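Local coordinates for chitooligosaccharide oxidase (Gibberella zeae, PDB 6Y0R), which oxidises the C1 hydroxyl of chitooligosaccharides to a lactone, using a bicovalently bound FAD and reducing molecular oxygen to hydrogen peroxide, at residues Val118-Ala121 against Thr125-Ile128; Asn274-Asp279 against Ser356-Val361; Gly213-Val218 against Pro485-Pro490. One frame throughout, in Å; residues are numbered along the deposited sequence.

The three contacts mark three regions of a two-part flavin oxidase, and contact 3 alone of them borders the cofactor. Contact 1 is a hairpin in the FAD-binding region, the side chain of its Ile128 about 11 Å from FAD. In contact 3 the Gly213-Val218 loop touches the cofactor, with Gly213, Ala214, Gly217 and Val218 in the FAD pocket; its nearest atoms are about 10 Å from those of contact 1. Contact 2 packs a helix on the other, large antiparallel sheet. Its centre is 41 Å from that of contact 1 and 35 Å from that of contact 3; it is nested in sequence within the loop closed by contact 3, yet lies across the chain's centre from it.

Contact 1. Residues Val118-Ala121 against Thr125-Ile128; sequences VKLA and TAKI
Lys119 and Lys127 form the hydrogen-bonded pair of this antiparallel hairpin, with Val118-Ile128 and Leu120-Ala126 as the non-hydrogen-bonded pairs beside it. Lys119 N donates to Lys127 O at 2.9 Å, and Lys127 N returns the bond to Lys119 O at the same length. Lys119 O also receives a CA-H...O contact from Ala126 CA at 3.2 Å. Near the turn, Ala121 N reaches Thr125 O at 2.8 Å in a bond almost in line with the carbonyl (C=O...N 173°). Thr125 N is taken by Asp123 OD1 within the turn. With Thr125 OG1 anti to its N (chi1 -174°), OG1 is hydrogen-bonded to Glu223 OE2, with Phe224 O as a second partner, while CG2 meets Ala121 CB at 3.6 Å. Val118 and Ile128 lie side by side, their CG2 methyls 3.9 Å apart. The side-chain amide of Gln144 bonds the outward-facing backbone of strand 118-120, OE1 accepting from Leu120 N and NE2 donating to Val118 O. The hairpin lies at an edge of the antiparallel sheet in the FAD-binding PCMH-type region. Helix 134-145 packs Leu141 against Val118 and Ala126, while strand 218-228 continues the sheet through backbone bonds to Ala126 and Ile128.

Contact 2. Residues Asn274-Asp279 against Ser356-Val361; sequences NGYSVD and SFVNFV
The ring of Tyr276 presents its hydroxyl end to the helix, where Val361 CG1 comes to it obliquely, 3.7 Å from OH and 4.5 Å from CZ. A second ring, that of Phe357, has Val361 CG2 over one of its faces, 3.9 Å above the plane and displaced toward the rim. The two methyls of Val361 are therefore divided between two aromatic residues, one on the strand and one a helical turn earlier. The torsion responsible puts CG1 anti to the backbone N (chi1 165°) and turns CG2 back toward Phe357, whose carbonyl O accepts from Val361 N at 2.9 Å. Val358 adds a forked contact: CG1 and CG2 both stand 4.0 Å from Tyr276 OH, so the hydroxyl oxygen sits against both branches.

This is helix-on-sheet packing: helix 351-367 lies against the sheet to which strand 275-283 belongs, a large antiparallel sheet that, as in relatives of this flavoprotein family, probably belongs to the substrate-binding domain. Of residues 274-279, Tyr276 is the one that meets the helix segment; Tyr276 and Val361 point toward one another, their side chains approaching from opposite directions. The contact across the two segments is one of van der Waals packing, and it is buried. Trp242 meets the Tyr276 ring with planes at about 50°, and Ala247 at the start of helix 247-260 touches both Tyr276 and Val358. Val271, on the adjoining strand 265-272, touches Tyr276 and Val361, while Phe357 reaches on to Ser431 and Ile432 of helix 420-433.

Contact 3. Residues Gly213-Val218 against Pro485-Pro490; sequences GANFGV and PQSIKP. With FAD (flavin-adenine dinucleotide), chain B.
Asn215 and Ile488 bring two irregular loops together with their CA atoms 6.8 Å apart, neither backbone being helix or strand at that point. The link is one hydrogen bond from Ile488 N to Asn215 OD1, 3.2 Å long and fairly straight at the hydrogen (158°), with the donor tilted 29° out of the carbonyl plane. Asn215 ND2 donates to Ala212 O, so both ends of the amide are held and its rotation is fixed. The Ile488 side chain crosses that of Asn215 at about a right angle, with Ile488 CB 3.5 Å from Asn215 OD1, and Ser487 CB closes on the same oxygen at 3.6 Å. Asn215 CB in turn rests over the centre of the Phe216 ring, 3.6 Å above its plane. The same loop borders the cofactor: Gly213 O and Gly217 O each lie 3.5 Å from FAD C2A of the adenine, and Ala214 CB is 3.6 Å from FAD O3B of the ribose. The contact thus joins the FAD-binding PCMH-type region to the C-terminal berberine-like region. Phe216 touches both helix 203-212 (Leu205, Ile209) and helix 466-476 (Leu469, Val472), Asn215 O accepts from Lys473 of the latter, and Ile488 leans on Thr458 and Trp462 of helix 454-462.

Contact 1. Residues Val118-Ala121 against Thr125-Ile128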
ATOM      1  N   VAL A 118      -1.536  19.641   3.498  1.00 19.80           N
ATOM      2  CA  VAL A 118      -2.911  19.106   3.443  1.00 20.62           C
ATOM      3  C   VAL A 118      -3.856  20.292   3.519  1.00 21.67           C
ATOM      4  O   VAL A 118      -3.815  21.002   4.576  1.00 23.54           O
ATOM      5  CB  VAL A 118      -3.164  18.153   4.622  1.00 19.60           C
ATOM      6  CG1 VAL A 118      -4.592  17.635   4.583  1.00 21.72           C
ATOM      7  CG2 VAL A 118      -2.142  17.043   4.693  1.00 21.15           C
ATOM      8  N   LYS A 119      -4.706  20.477   2.519  1.00 21.83           N
ATOM      9  CA  LYS A 119      -5.660  21.621   2.469  1.00 24.78           C
ATOM     10  C   LYS A 119      -7.078  21.115   2.285  1.00 23.27           C
ATOM     11  O   LYS A 119      -7.444  20.679   1.177  1.00 24.17           O
ATOM     12  CB  LYS A 119      -5.247  22.584   1.350  1.00 25.66           C
ATOM     13  CG  LYS A 119      -3.889  23.240   1.535  1.00 29.90           C
ATOM     14  CD  LYS A 119      -3.546  24.194   0.399  1.00 35.45           C
ATOM     15  CE  LYS A 119      -2.144  24.762   0.506  1.00 40.54           C
ATOM     16  NZ  LYS A 119      -1.763  25.463  -0.753  1.00 47.10           N
ATOM     17  N   LEU A 120      -7.874  21.297   3.195  1.00 23.42           N
ATOM     18  CA  LEU A 120      -9.290  20.906   3.123  1.00 23.97           C
ATOM     19  C   LEU A 120     -10.109  22.145   2.800  1.00 27.15           C
ATOM     20  O   LEU A 120      -9.979  23.145   3.547  1.00 26.67           O
ATOM     21  CB  LEU A 120      -9.703  20.352   4.484  1.00 24.68           C
ATOM     22  CG  LEU A 120     -11.140  19.929   4.728  1.00 31.02           C
ATOM     23  CD1 LEU A 120     -11.539  18.782   3.832  1.00 26.74           C
ATOM     24  CD2 LEU A 120     -11.554  19.682   6.175  1.00 26.62           C
ATOM     25  N   ALA A 121     -10.996  21.932   1.917  1.00 27.50           N
ATOM     26  CA  ALA A 121     -11.892  23.010   1.421  1.00 30.34           C
ATOM     27  C   ALA A 121     -13.271  22.864   2.065  1.00 32.60           C
ATOM     28  O   ALA A 121     -13.603  21.781   2.604  1.00 28.85           O
ATOM     29  CB  ALA A 121     -11.950  22.959  -0.087  1.00 30.72           C
ATOM     30  N   THR A 125     -13.813  18.603  -0.255  1.00 24.26           N
ATOM     31  CA  THR A 125     -12.658  18.201  -1.107  1.00 26.09           C
ATOM     32  C   THR A 125     -11.348  18.598  -0.423  1.00 25.51           C
ATOM     33  O   THR A 125     -11.299  19.566   0.359  1.00 24.46           O
ATOM     34  CB  THR A 125     -12.752  18.817  -2.503  1.00 27.15           C
ATOM     35  OG1 THR A 125     -11.683  18.261  -3.260  1.00 49.66           O
ATOM     36  CG2 THR A 125     -12.568  20.307  -2.473  1.00 24.55           C
ATOM     37  N   ALA A 126     -10.271  17.871  -0.676  1.00 22.05           N
ATOM     38  CA  ALA A 126      -8.962  18.145  -0.075  1.00 22.64           C
ATOM     39  C   ALA A 126      -7.885  18.035  -1.147  1.00 22.82           C
ATOM     40  O   ALA A 126      -7.949  17.106  -1.935  1.00 23.10           O
ATOM     41  CB  ALA A 126      -8.673  17.182   1.047  1.00 25.17           C
ATOM     42  N   LYS A 127      -6.920  18.934  -1.118  1.00 21.56           N
ATOM     43  CA  LYS A 127      -5.743  18.882  -1.996  1.00 21.75           C
ATOM     44  C   LYS A 127      -4.566  18.554  -1.102  1.00 22.62           C
ATOM     45  O   LYS A 127      -4.297  19.307  -0.125  1.00 21.56           O
ATOM     46  CB  LYS A 127      -5.538  20.219  -2.699  1.00 25.17           C
ATOM     47  CG  LYS A 127      -6.652  20.511  -3.684  1.00 30.13           C
ATOM     48  CD  LYS A 127      -6.494  21.816  -4.424  1.00 33.75           C
ATOM     49  CE  LYS A 127      -7.503  21.911  -5.545  1.00 38.46           C
ATOM     50  NZ  LYS A 127      -7.893  23.318  -5.786  1.00 46.80           N
ATOM     51  N   ILE A 128      -3.882  17.453  -1.400  1.00 19.15           N
ATOM     52  CA  ILE A 128      -2.805  16.931  -0.537  1.00 18.50           C
ATOM     53  C   ILE A 128      -1.566  16.667  -1.379  1.00 20.73           C
ATOM     54  O   ILE A 128      -1.689  16.043  -2.446  1.00 19.63           O
ATOM     55  CB  ILE A 128      -3.271  15.678   0.200  1.00 17.67           C
ATOM     56  CG1 ILE A 128      -4.654  15.902   0.823  1.00 18.77           C
ATOM     57  CG2 ILE A 128      -2.207  15.264   1.192  1.00 19.97           C
ATOM     58  CD1 ILE A 128      -5.223  14.678   1.531  1.00 19.84           C
TER

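Contact 2. Residues Asn274-Asp279 against Ser356-Val361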
ATOM      1  N   ASN A 274       2.457 -18.107  16.916  1.00 22.89           N
ATOM      2  CA  ASN A 274       1.700 -17.866  18.173  1.00 26.45           C
ATOM      3  C   ASN A 274       0.213 -18.222  17.980  1.00 26.68           C
ATOM      4  O   ASN A 274      -0.513 -18.206  18.994  1.00 29.34           O
ATOM      5  CB  ASN A 274       1.810 -16.418  18.662  1.00 31.32           C
ATOM      6  CG  ASN A 274       3.221 -16.005  19.040  1.00 42.95           C
ATOM      7  OD1 ASN A 274       3.701 -14.942  18.641  1.00 51.21           O
ATOM      8  ND2 ASN A 274       3.904 -16.854  19.784  1.00 43.32           N
ATOM      9  N   GLY A 275      -0.236 -18.535  16.764  1.00 22.44           N
ATOM     10  CA  GLY A 275      -1.634 -18.917  16.490  1.00 22.13           C
ATOM     11  C   GLY A 275      -2.384 -17.865  15.688  1.00 20.51           C
ATOM     12  O   GLY A 275      -1.778 -17.155  14.856  1.00 19.65           O
ATOM     13  N   TYR A 276      -3.686 -17.785  15.889  1.00 18.66           N
ATOM     14  CA  TYR A 276      -4.645 -17.093  14.988  1.00 16.67           C
ATOM     15  C   TYR A 276      -5.369 -16.003  15.786  1.00 16.81           C
ATOM     16  O   TYR A 276      -5.704 -16.263  16.963  1.00 18.13           O
ATOM     17  CB  TYR A 276      -5.654 -18.096  14.423  1.00 17.00           C
ATOM     18  CG  TYR A 276      -5.078 -19.189  13.551  1.00 17.71           C
ATOM     19  CD1 TYR A 276      -4.422 -20.285  14.108  1.00 19.27           C
ATOM     20  CD2 TYR A 276      -5.224 -19.163  12.174  1.00 17.81           C
ATOM     21  CE1 TYR A 276      -3.923 -21.303  13.310  1.00 20.85           C
ATOM     22  CE2 TYR A 276      -4.692 -20.162  11.361  1.00 19.29           C
ATOM     23  CZ  TYR A 276      -4.059 -21.250  11.938  1.00 19.54           C
ATOM     24  OH  TYR A 276      -3.548 -22.267  11.166  1.00 24.27           O
ATOM     25  N   SER A 277      -5.686 -14.841  15.197  1.00 16.51           N
ATOM     26  CA  SER A 277      -6.439 -13.781  15.893  1.00 18.19           C
ATOM     27  C   SER A 277      -7.156 -12.934  14.859  1.00 18.52           C
ATOM     28  O   SER A 277      -6.564 -12.678  13.813  1.00 21.40           O
ATOM     29  CB  SER A 277      -5.532 -12.919  16.745  1.00 21.21           C
ATOM     30  OG  SER A 277      -6.311 -11.986  17.476  1.00 30.45           O
ATOM     31  N   VAL A 278      -8.376 -12.514  15.160  1.00 16.29           N
ATOM     32  CA  VAL A 278      -9.140 -11.587  14.304  1.00 16.19           C
ATOM     33  C   VAL A 278      -8.923 -10.165  14.814  1.00 17.44           C
ATOM     34  O   VAL A 278      -8.922  -9.947  16.046  1.00 17.74           O
ATOM     35  CB  VAL A 278     -10.624 -11.958  14.266  1.00 16.00           C
ATOM     36  CG1 VAL A 278     -11.409 -10.896  13.542  1.00 17.63           C
ATOM     37  CG2 VAL A 278     -10.842 -13.326  13.664  1.00 17.65           C
ATOM     38  N   ASP A 279      -8.705  -9.204  13.912  1.00 15.90           N
ATOM     39  CA  ASP A 279      -8.772  -7.774  14.314  1.00 18.73           C
ATOM     40  C   ASP A 279      -9.513  -7.001  13.240  1.00 17.99           C
ATOM     41  O   ASP A 279      -9.477  -7.369  12.064  1.00 16.99           O
ATOM     42  CB  ASP A 279      -7.426  -7.149  14.633  1.00 25.47           C
ATOM     43  CG  ASP A 279      -6.623  -6.911  13.419  1.00 30.94           C
ATOM     44  OD1 ASP A 279      -5.942  -7.881  13.003  1.00 39.67           O
ATOM     45  OD2 ASP A 279      -6.671  -5.730  12.915  1.00 38.41           O
ATOM     46  N   SER A 356      -5.030 -27.167   2.998  1.00 24.42           N
ATOM     47  CA  SER A 356      -3.645 -27.169   2.455  1.00 25.14           C
ATOM     48  C   SER A 356      -2.830 -26.091   3.147  1.00 21.72           C
ATOM     49  O   SER A 356      -1.707 -26.322   3.574  1.00 23.79           O
ATOM     50  CB  SER A 356      -3.601 -26.948   0.972  1.00 28.57           C
ATOM     51  OG  SER A 356      -4.367 -27.946   0.330  1.00 42.59           O
ATOM     52  N   PHE A 357      -3.406 -24.887   3.223  1.00 22.14           N
ATOM     53  CA  PHE A 357      -2.785 -23.730   3.889  1.00 21.03           C
ATOM     54  C   PHE A 357      -2.463 -24.051   5.348  1.00 20.58           C
ATOM     55  O   PHE A 357      -1.342 -23.849   5.818  1.00 21.29           O
ATOM     56  CB  PHE A 357      -3.728 -22.539   3.718  1.00 21.34           C
ATOM     57  CG  PHE A 357      -3.320 -21.309   4.460  1.00 23.48           C
ATOM     58  CD1 PHE A 357      -2.134 -20.672   4.184  1.00 24.71           C
ATOM     59  CD2 PHE A 357      -4.176 -20.732   5.384  1.00 27.18           C
ATOM     60  CE1 PHE A 357      -1.769 -19.526   4.872  1.00 24.39           C
ATOM     61  CE2 PHE A 357      -3.813 -19.584   6.063  1.00 27.77           C
ATOM     62  CZ  PHE A 357      -2.601 -18.990   5.811  1.00 27.46           C
ATOM     63  N   VAL A 358      -3.464 -24.497   6.113  1.00 22.56           N
ATOM     64  CA  VAL A 358      -3.303 -24.795   7.561  1.00 20.23           C
ATOM     65  C   VAL A 358      -2.262 -25.931   7.727  1.00 20.89           C
ATOM     66  O   VAL A 358      -1.463 -25.856   8.653  1.00 20.29           O
ATOM     67  CB  VAL A 358      -4.665 -25.157   8.172  1.00 20.47           C
ATOM     68  CG1 VAL A 358      -4.478 -25.776   9.536  1.00 22.19           C
ATOM     69  CG2 VAL A 358      -5.612 -23.956   8.232  1.00 20.97           C
ATOM     70  N   ASN A 359      -2.289 -26.940   6.850  1.00 24.23           N
ATOM     71  CA  ASN A 359      -1.271 -28.040   6.846  1.00 24.65           C
ATOM     72  C   ASN A 359       0.146 -27.453   6.740  1.00 24.37           C
ATOM     73  O   ASN A 359       1.022 -27.836   7.547  1.00 26.18           O
ATOM     74  CB  ASN A 359      -1.613 -29.064   5.759  1.00 27.74           C
ATOM     75  CG  ASN A 359      -2.832 -29.899   6.119  1.00 34.97           C
ATOM     76  OD1 ASN A 359      -3.403 -29.762   7.216  1.00 45.04           O
ATOM     77  ND2 ASN A 359      -3.229 -30.779   5.213  1.00 41.54           N
ATOM     78  N   PHE A 360       0.381 -26.495   5.838  1.00 22.67           N
ATOM     79  CA  PHE A 360       1.694 -25.831   5.677  1.00 21.47           C
ATOM     80  C   PHE A 360       2.010 -25.051   6.954  1.00 22.20           C
ATOM     81  O   PHE A 360       3.117 -25.147   7.509  1.00 22.92           O
ATOM     82  CB  PHE A 360       1.724 -24.933   4.440  1.00 23.17           C
ATOM     83  CG  PHE A 360       3.083 -24.339   4.183  1.00 23.63           C
ATOM     84  CD1 PHE A 360       3.537 -23.250   4.921  1.00 23.95           C
ATOM     85  CD2 PHE A 360       3.946 -24.924   3.267  1.00 24.67           C
ATOM     86  CE1 PHE A 360       4.806 -22.728   4.716  1.00 27.57           C
ATOM     87  CE2 PHE A 360       5.203 -24.387   3.051  1.00 23.97           C
ATOM     88  CZ  PHE A 360       5.636 -23.318   3.793  1.00 25.46           C
ATOM     89  N   VAL A 361       1.038 -24.278   7.449  1.00 22.73           N
ATOM     90  CA  VAL A 361       1.261 -23.437   8.652  1.00 22.74           C
ATOM     91  C   VAL A 361       1.590 -24.337   9.856  1.00 23.80           C
ATOM     92  O   VAL A 361       2.457 -23.949  10.646  1.00 22.39           O
ATOM     93  CB  VAL A 361       0.023 -22.573   8.935  1.00 23.39           C
ATOM     94  CG1 VAL A 361       0.055 -21.974  10.326  1.00 24.83           C
ATOM     95  CG2 VAL A 361      -0.102 -21.495   7.872  1.00 24.07           C
TER

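Contact 3. Residues Gly213-Val218 against Pro485-Pro490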
ATOM      1  N   GLY A 213       0.427   4.322 -10.468  1.00 15.28           N
ATOM      2  CA  GLY A 213       0.808   5.741 -10.522  1.00 15.19           C
ATOM      3  C   GLY A 213       2.285   6.060 -10.391  1.00 17.52           C
ATOM      4  O   GLY A 213       2.577   7.271 -10.331  1.00 21.13           O
ATOM      5  N   ALA A 214       3.218   5.109 -10.375  1.00 16.21           N
ATOM      6  CA  ALA A 214       4.666   5.403 -10.447  1.00 18.11           C
ATOM      7  C   ALA A 214       5.136   5.547 -11.909  1.00 18.72           C
ATOM      8  O   ALA A 214       6.270   5.989 -12.110  1.00 22.26           O
ATOM      9  CB  ALA A 214       5.463   4.353  -9.751  1.00 18.93           C
ATOM     10  N   ASN A 215       4.273   5.226 -12.862  1.00 16.84           N
ATOM     11  CA  ASN A 215       4.708   4.930 -14.267  1.00 17.49           C
ATOM     12  C   ASN A 215       4.717   6.182 -15.151  1.00 20.00           C
ATOM     13  O   ASN A 215       5.278   6.075 -16.256  1.00 20.26           O
ATOM     14  CB  ASN A 215       3.808   3.871 -14.913  1.00 17.89           C
ATOM     15  CG  ASN A 215       4.158   2.481 -14.458  1.00 18.49           C
ATOM     16  OD1 ASN A 215       5.161   1.949 -14.900  1.00 19.17           O
ATOM     17  ND2 ASN A 215       3.392   1.920 -13.528  1.00 18.31           N
ATOM     18  N   PHE A 216       4.133   7.320 -14.748  1.00 19.35           N
ATOM     19  CA  PHE A 216       3.700   8.349 -15.738  1.00 20.48           C
ATOM     20  C   PHE A 216       4.280   9.721 -15.414  1.00 20.65           C
ATOM     21  O   PHE A 216       3.832  10.687 -16.059  1.00 22.59           O
ATOM     22  CB  PHE A 216       2.179   8.367 -15.851  1.00 19.53           C
ATOM     23  CG  PHE A 216       1.579   7.000 -16.077  1.00 19.81           C
ATOM     24  CD1 PHE A 216       1.774   6.320 -17.267  1.00 20.22           C
ATOM     25  CD2 PHE A 216       0.847   6.368 -15.089  1.00 19.02           C
ATOM     26  CE1 PHE A 216       1.216   5.078 -17.485  1.00 17.96           C
ATOM     27  CE2 PHE A 216       0.297   5.124 -15.310  1.00 17.96           C
ATOM     28  CZ  PHE A 216       0.504   4.462 -16.488  1.00 20.30           C
ATOM     29  N   GLY A 217       5.223   9.811 -14.483  1.00 19.25           N
ATOM     30  CA  GLY A 217       5.757  11.106 -14.029  1.00 20.20           C
ATOM     31  C   GLY A 217       5.648  11.254 -12.526  1.00 20.94           C
ATOM     32  O   GLY A 217       5.350  10.278 -11.847  1.00 19.43           O
ATOM     33  N   VAL A 218       5.919  12.452 -12.019  1.00 20.54           N
ATOM     34  CA  VAL A 218       5.887  12.728 -10.555  1.00 19.60           C
ATOM     35  C   VAL A 218       4.521  13.316 -10.226  1.00 21.14           C
ATOM     36  O   VAL A 218       4.176  14.416 -10.681  1.00 19.89           O
ATOM     37  CB  VAL A 218       7.022  13.638 -10.088  1.00 20.93           C
ATOM     38  CG1 VAL A 218       6.946  13.786  -8.567  1.00 20.31           C
ATOM     39  CG2 VAL A 218       8.409  13.182 -10.506  1.00 20.15           C
ATOM     40  N   PRO A 485      12.280  -2.555 -11.958  1.00 16.89           N
ATOM     41  CA  PRO A 485      12.271  -3.875 -12.582  1.00 17.48           C
ATOM     42  C   PRO A 485      10.866  -4.464 -12.798  1.00 17.55           C
ATOM     43  O   PRO A 485      10.752  -5.356 -13.665  1.00 18.75           O
ATOM     44  CB  PRO A 485      13.104  -4.728 -11.611  1.00 17.89           C
ATOM     45  CG  PRO A 485      14.063  -3.705 -10.992  1.00 19.58           C
ATOM     46  CD  PRO A 485      13.191  -2.460 -10.804  1.00 17.78           C
ATOM     47  N   GLN A 486       9.838  -3.998 -12.066  1.00 16.09           N
ATOM     48  CA  GLN A 486       8.494  -4.620 -12.120  1.00 16.87           C
ATOM     49  C   GLN A 486       7.479  -3.676 -12.759  1.00 17.13           C
ATOM     50  O   GLN A 486       6.337  -3.999 -12.707  1.00 22.18           O
ATOM     51  CB  GLN A 486       8.020  -5.061 -10.732  1.00 16.51           C
ATOM     52  CG  GLN A 486       8.989  -6.060 -10.110  1.00 16.85           C
ATOM     53  CD  GLN A 486       8.510  -6.662  -8.807  1.00 17.49           C
ATOM     54  OE1 GLN A 486       7.858  -5.982  -8.014  1.00 16.85           O
ATOM     55  NE2 GLN A 486       8.989  -7.866  -8.511  1.00 17.67           N
ATOM     56  N   SER A 487       7.938  -2.661 -13.461  1.00 16.19           N
ATOM     57  CA  SER A 487       7.090  -1.555 -13.950  1.00 16.54           C
ATOM     58  C   SER A 487       6.617  -1.859 -15.374  1.00 17.69           C
ATOM     59  O   SER A 487       6.997  -2.883 -15.969  1.00 17.76           O
ATOM     60  CB  SER A 487       7.796  -0.240 -13.835  1.00 17.05           C
ATOM     61  OG  SER A 487       8.849  -0.105 -14.774  1.00 16.81           O
ATOM     62  N   ILE A 488       5.724  -1.019 -15.861  1.00 17.59           N
ATOM     63  CA  ILE A 488       4.997  -1.188 -17.147  1.00 17.83           C
ATOM     64  C   ILE A 488       5.898  -0.745 -18.291  1.00 20.11           C
ATOM     65  O   ILE A 488       6.369   0.378 -18.264  1.00 19.46           O
ATOM     66  CB  ILE A 488       3.682  -0.380 -17.116  1.00 17.97           C
ATOM     67  CG1 ILE A 488       2.704  -0.999 -16.108  1.00 17.84           C
ATOM     68  CG2 ILE A 488       3.085  -0.263 -18.521  1.00 19.42           C
ATOM     69  CD1 ILE A 488       2.062  -2.290 -16.525  1.00 18.92           C
ATOM     70  N   LYS A 489       5.994  -1.452 -19.263  1.00 20.47           N
ATOM     71  CA  LYS A 489       6.846  -1.091 -20.428  1.00 23.03           C
ATOM     72  C   LYS A 489       5.978  -0.447 -21.503  1.00 21.39           C
ATOM     73  O   LYS A 489       4.849  -0.863 -21.754  1.00 22.29           O
ATOM     74  CB  LYS A 489       7.617  -2.311 -20.951  1.00 28.79           C
ATOM     75  CG  LYS A 489       8.676  -2.848 -19.986  1.00 33.93           C
ATOM     76  CD  LYS A 489       9.391  -4.070 -20.543  1.00 39.31           C
ATOM     77  CE  LYS A 489      10.462  -4.629 -19.648  1.00 52.57           C
ATOM     78  NZ  LYS A 489      11.093  -5.827 -20.248  1.00 60.83           N
ATOM     79  N   PRO A 490       6.358   0.574 -22.200  1.00 20.34           N
ATOM     80  CA  PRO A 490       5.544   1.279 -23.193  1.00 21.71           C
ATOM     81  C   PRO A 490       5.250   0.420 -24.438  1.00 23.71           C
ATOM     82  O   PRO A 490       6.161  -0.213 -24.968  1.00 24.24           O
ATOM     83  CB  PRO A 490       6.346   2.542 -23.542  1.00 22.66           C
ATOM     84  CG  PRO A 490       7.743   2.284 -23.049  1.00 23.44           C
ATOM     85  CD  PRO A 490       7.664   1.206 -21.997  1.00 20.93           C
TER
HETATM   86  PA  FAD B 501       7.716   5.138  -1.554  1.00 15.29           P
HETATM   87  O1A FAD B 501       8.763   4.119  -1.353  1.00 14.49           O
HETATM   88  O2A FAD B 501       8.044   6.572  -1.430  1.00 15.95           O
HETATM   89  O5B FAD B 501       7.008   4.938  -2.966  1.00 15.10           O
HETATM   90  C5B FAD B 501       6.321   3.735  -3.309  1.00 15.34           C
HETATM   91  C4B FAD B 501       6.187   3.644  -4.818  1.00 15.19           C
HETATM   92  O4B FAD B 501       5.366   4.740  -5.296  1.00 14.90           O
HETATM   93  C3B FAD B 501       7.480   3.754  -5.651  1.00 15.69           C
HETATM   94  O3B FAD B 501       7.336   3.078  -6.907  1.00 16.54           O
HETATM   95  C2B FAD B 501       7.584   5.253  -5.891  1.00 15.29           C
HETATM   96  O2B FAD B 501       8.432   5.624  -6.981  1.00 16.92           O
HETATM   97  C1B FAD B 501       6.139   5.602  -6.124  1.00 15.21           C
HETATM   98  N9A FAD B 501       5.786   6.977  -5.808  1.00 16.02           N
HETATM   99  C8A FAD B 501       5.768   7.540  -4.559  1.00 17.98           C
HETATM  100  N7A FAD B 501       5.409   8.817  -4.584  1.00 16.51           N
HETATM  101  C5A FAD B 501       5.193   9.092  -5.929  1.00 16.67           C
HETATM  102  C6A FAD B 501       4.804  10.264  -6.605  1.00 18.16           C
HETATM  103  N6A FAD B 501       4.523  11.393  -5.949  1.00 16.83           N
HETATM  104  N1A FAD B 501       4.707  10.228  -7.964  1.00 17.47           N
HETATM  105  C2A FAD B 501       5.022   9.068  -8.574  1.00 19.80           C
HETATM  106  N3A FAD B 501       5.374   7.896  -8.039  1.00 18.07           N
HETATM  107  C4A FAD B 501       5.449   7.969  -6.697  1.00 17.24           C
HETATM  108  N1  FAD B 501      -0.351  -0.579   2.719  1.00 15.81           N
HETATM  109  C2  FAD B 501      -1.688  -0.652   2.811  1.00 16.63           C
HETATM  110  O2  FAD B 501      -2.415  -0.696   1.753  1.00 15.60           O
HETATM  111  N3  FAD B 501      -2.280  -0.642   4.041  1.00 16.96           N
HETATM  112  C4  FAD B 501      -1.574  -0.570   5.231  1.00 18.66           C
HETATM  113  O4  FAD B 501      -2.174  -0.550   6.320  1.00 19.77           O
HETATM  114  C4X FAD B 501      -0.163  -0.481   5.162  1.00 19.26           C
HETATM  115  N5  FAD B 501       0.544  -0.351   6.287  1.00 20.21           N
HETATM  116  C5X FAD B 501       1.899  -0.131   6.172  1.00 18.99           C
HETATM  117  C6  FAD B 501       2.667   0.086   7.347  1.00 18.63           C
HETATM  118  C7  FAD B 501       4.035   0.289   7.274  1.00 17.73           C
HETATM  119  C7M FAD B 501       4.854   0.492   8.534  1.00 18.86           C
HETATM  120  C8  FAD B 501       4.686   0.344   5.973  1.00 16.24           C
HETATM  121  C8M FAD B 501       6.153   0.680   5.798  1.00 17.24           C
HETATM  122  C9  FAD B 501       3.912   0.082   4.823  1.00 18.27           C
HETATM  123  C9A FAD B 501       2.533  -0.159   4.904  1.00 17.85           C
HETATM  124  N10 FAD B 501       1.771  -0.373   3.743  1.00 17.13           N
HETATM  125  C10 FAD B 501       0.380  -0.506   3.827  1.00 17.39           C
HETATM  126  C1' FAD B 501       2.387  -0.438   2.414  1.00 16.50           C
HETATM  127  C2' FAD B 501       2.374   0.930   1.728  1.00 16.12           C
HETATM  128  O2' FAD B 501       1.070   1.234   1.229  1.00 14.90           O
HETATM  129  C3' FAD B 501       3.369   0.888   0.597  1.00 17.02           C
HETATM  130  O3' FAD B 501       4.652   0.611   1.205  1.00 15.69           O
HETATM  131  C4' FAD B 501       3.367   2.218  -0.159  1.00 18.13           C
HETATM  132  O4' FAD B 501       3.774   2.047  -1.529  1.00 19.36           O
HETATM  133  C5' FAD B 501       4.281   3.185   0.538  1.00 15.21           C
HETATM  134  O5' FAD B 501       4.159   4.506  -0.022  1.00 15.69           O
HETATM  135  P   FAD B 501       5.345   5.522   0.248  1.00 14.90           P
HETATM  136  O1P FAD B 501       5.009   6.814  -0.399  1.00 15.18           O
HETATM  137  O2P FAD B 501       5.736   5.551   1.680  1.00 15.29           O
HETATM  138  O3P FAD B 501       6.567   4.755  -0.490  1.00 15.28           O